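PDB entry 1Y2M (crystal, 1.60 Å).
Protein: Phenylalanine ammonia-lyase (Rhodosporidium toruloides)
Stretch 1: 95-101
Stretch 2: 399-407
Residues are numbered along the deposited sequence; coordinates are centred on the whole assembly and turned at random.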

# COMPACT_ATOMS: atom_id res chain seq x y z
N ASP B 95 2.08 4.45 47.59
CA ASP B 95 2.87 3.76 48.61
C ASP B 95 2.26 2.39 48.92
O ASP B 95 2.98 1.41 49.10
N LYS B 96 0.94 2.31 48.99
CA LYS B 96 0.29 1.05 49.37
C LYS B 96 0.48 -0.09 48.36
O LYS B 96 0.46 -1.26 48.74
N SER B 97 0.65 0.22 47.07
CA SER B 97 0.89 -0.85 46.09
C SER B 97 2.30 -1.40 46.25
O SER B 97 2.53 -2.61 46.12
N VAL B 98 3.24 -0.51 46.54
CA VAL B 98 4.62 -0.95 46.79
C VAL B 98 4.67 -1.84 48.02
O VAL B 98 5.31 -2.90 48.03
N GLU B 99 3.98 -1.38 49.07
CA GLU B 99 3.97 -2.10 50.35
C GLU B 99 3.33 -3.46 50.19
O GLU B 99 3.79 -4.45 50.74
N PHE B 100 2.26 -3.51 49.39
CA PHE B 100 1.57 -4.77 49.16
C PHE B 100 2.55 -5.78 48.61
O PHE B 100 2.70 -6.88 49.12
N LEU B 101 3.24 -5.38 47.55
CA LEU B 101 4.18 -6.27 46.92
C LEU B 101 5.28 -6.69 47.89
O LEU B 101 5.59 -7.86 48.00
N LEU B 399 -0.34 -6.17 36.79
CA LEU B 399 -1.01 -5.08 37.49
C LEU B 399 -1.57 -5.57 38.81
O LEU B 399 -1.99 -6.73 38.93
N ILE B 400 -1.50 -4.72 39.83
CA ILE B 400 -1.73 -5.15 41.21
C ILE B 400 -3.04 -4.59 41.72
O ILE B 400 -3.23 -3.37 41.74
N ASP B 401 -3.92 -5.50 42.16
CA ASP B 401 -5.19 -5.15 42.77
C ASP B 401 -5.01 -5.33 44.29
O ASP B 401 -5.09 -6.45 44.81
N VAL B 402 -4.76 -4.23 44.98
CA VAL B 402 -4.32 -4.30 46.38
C VAL B 402 -5.51 -4.70 47.25
O VAL B 402 -5.37 -5.54 48.13
N GLU B 403 -6.67 -4.13 46.95
CA GLU B 403 -7.92 -4.40 47.69
C GLU B 403 -8.19 -5.90 47.76
O GLU B 403 -8.46 -6.45 48.83
N ASN B 404 -8.06 -6.56 46.61
CA ASN B 404 -8.27 -8.01 46.50
C ASN B 404 -6.98 -8.84 46.51
O ASN B 404 -6.97 -10.01 46.13
N LYS B 405 -5.89 -8.22 46.94
CA LYS B 405 -4.62 -8.89 47.10
C LYS B 405 -4.25 -9.80 45.95
O LYS B 405 -3.84 -10.92 46.15
N THR B 406 -4.37 -9.29 44.72
CA THR B 406 -4.13 -10.10 43.55
C THR B 406 -3.28 -9.34 42.52
O THR B 406 -3.39 -8.12 42.37
N SER B 407 -2.42 -10.09 41.85
CA SER B 407 -1.63 -9.58 40.75
C SER B 407 -2.17 -10.22 39.46
O SER B 407 -2.34 -11.44 39.39

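A helical segment, residues 95-101, part of a longer helix, rests against a tight hairpin in 399-407, and the contact is almost wholly apolar: no hydrogen bond crosses it. Phe100 is its centre. Its CA-to-CB bond points toward the hairpin, and with chi1 t (171°) and chi2 at 73° the ring reaches over the turn. CD2 of Phe100 lies 3.5 Å from CG2 of Ile400, a strand residue (chi1 m) that also points toward the helix, while CB of Phe100 sits 4.1 Å from CG2 of Val402. A flat, wide ring suits this place because it can touch both beta-branched side chains and the turn backbone at once.

Val402, with chi1 t, extends the apolar patch along the helix. CG2 of Val402 comes within 3.8 Å of CA of Ser97 and 4.2 Å of the backbone O of Lys96. Ser97 (chi1 p) points sideways, its CB 4.1 Å from CG2 of Val402, so the methyl lies against the helix backbone beside a small side chain. OG of Ser97 has its hydrogen-bond partner just beyond one of the stretches.

At the far end of the ring the contacts are with the turn itself. CZ of Phe100 is 3.4 Å from CA of Lys405, and CE1 of Phe100 is 3.6 Å from CB of Lys405. Lys405 thus lends its aliphatic base to the contact, while the end of its long side chain leads away, as does that of Lys96, keeping both charged amines out of the apolar patch.

Polar side chains instead brace the hairpin from within. Asp401 (chi1 t) points away from the helix and accepts two bonds from Asn404 (chi1 m): from the backbone N of Asn404 to OD1 of Asp401 at 3.1 Å, and from ND2 of Asn404 to OD2 of Asp401 at 2.8 Å. OG1 of Thr406 (chi1 m) donates to O of Asn404 at 2.6 Å. These bonds help hold the type I turn from Val402 to Lys405 against which Phe100 packs.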

# COMPACT_ATOMS: atom_id res chain seq x y z
CB ASP B 95 3.03 4.60 49.88
CG ASP B 95 3.71 6.02 49.64
OD1 ASP B 95 4.18 6.38 48.49
OD2 ASP B 95 3.76 6.78 50.65
CB LYS B 96 -1.19 1.28 49.70
CG LYS B 96 -1.36 1.85 51.12
CD LYS B 96 -2.79 2.25 51.46
CE LYS B 96 -2.88 2.70 52.92
NZ LYS B 96 -2.48 1.63 53.91
CB SER B 97 0.66 -0.41 44.61
OG SER B 97 1.48 0.68 44.26
CB VAL B 98 5.55 0.25 47.01
CG1 VAL B 98 6.95 -0.26 47.39
CG2 VAL B 98 5.56 1.12 45.78
CB GLU B 99 3.24 -1.28 51.41
CG GLU B 99 3.00 -2.03 52.76
CD GLU B 99 4.27 -2.55 53.40
OE1 GLU B 99 5.37 -2.03 53.08
OE2 GLU B 99 4.16 -3.46 54.26
CB PHE B 100 0.41 -4.63 48.18
CG PHE B 100 -0.17 -5.95 47.78
CD1 PHE B 100 -0.94 -6.66 48.69
CD2 PHE B 100 0.11 -6.51 46.54
CE1 PHE B 100 -1.45 -7.90 48.34
CE2 PHE B 100 -0.40 -7.75 46.19
CZ PHE B 100 -1.20 -8.44 47.09
CB LEU B 101 4.77 -5.58 45.68
CG LEU B 101 5.33 -6.51 44.64
CD1 LEU B 101 4.31 -7.59 44.24
CD2 LEU B 101 5.73 -5.71 43.44
CB LEU B 399 -2.10 -4.51 36.59
CG LEU B 399 -1.58 -3.86 35.30
CD1 LEU B 399 -2.64 -3.19 34.47
CD2 LEU B 399 -0.52 -2.85 35.63
CB ILE B 400 -0.54 -4.70 42.12
CG1 ILE B 400 0.74 -5.48 41.75
CG2 ILE B 400 -0.85 -4.90 43.57
CD1 ILE B 400 1.67 -4.73 40.98
CB ASP B 401 -6.33 -6.05 42.26
CG ASP B 401 -7.68 -5.73 42.89
OD1 ASP B 401 -7.76 -5.00 43.91
OD2 ASP B 401 -8.69 -6.22 42.36
CB VAL B 402 -3.70 -2.97 46.87
CG1 VAL B 402 -3.38 -3.02 48.38
CG2 VAL B 402 -2.44 -2.64 46.08
CB GLU B 403 -9.08 -3.67 47.01
CG GLU B 403 -10.43 -3.79 47.70
CD GLU B 403 -11.53 -2.95 47.02
OE1 GLU B 403 -11.39 -2.61 45.80
OE2 GLU B 403 -12.54 -2.64 47.71
CB ASN B 404 -9.11 -8.25 45.25
CG ASN B 404 -10.43 -7.47 45.30
OD1 ASN B 404 -11.22 -7.66 46.23
ND2 ASN B 404 -10.65 -6.57 44.35
CB LYS B 405 -4.62 -9.69 48.40
CG LYS B 405 -4.90 -8.88 49.65
CD LYS B 405 -4.81 -9.76 50.91
CE LYS B 405 -5.61 -11.06 50.76
NZ LYS B 405 -5.94 -11.72 52.05
CB THR B 406 -5.47 -10.49 42.91
OG1 THR B 406 -6.28 -11.18 43.88
CG2 THR B 406 -5.24 -11.39 41.72
CB SER B 407 -0.18 -9.92 41.01
OG SER B 407 0.61 -9.76 39.87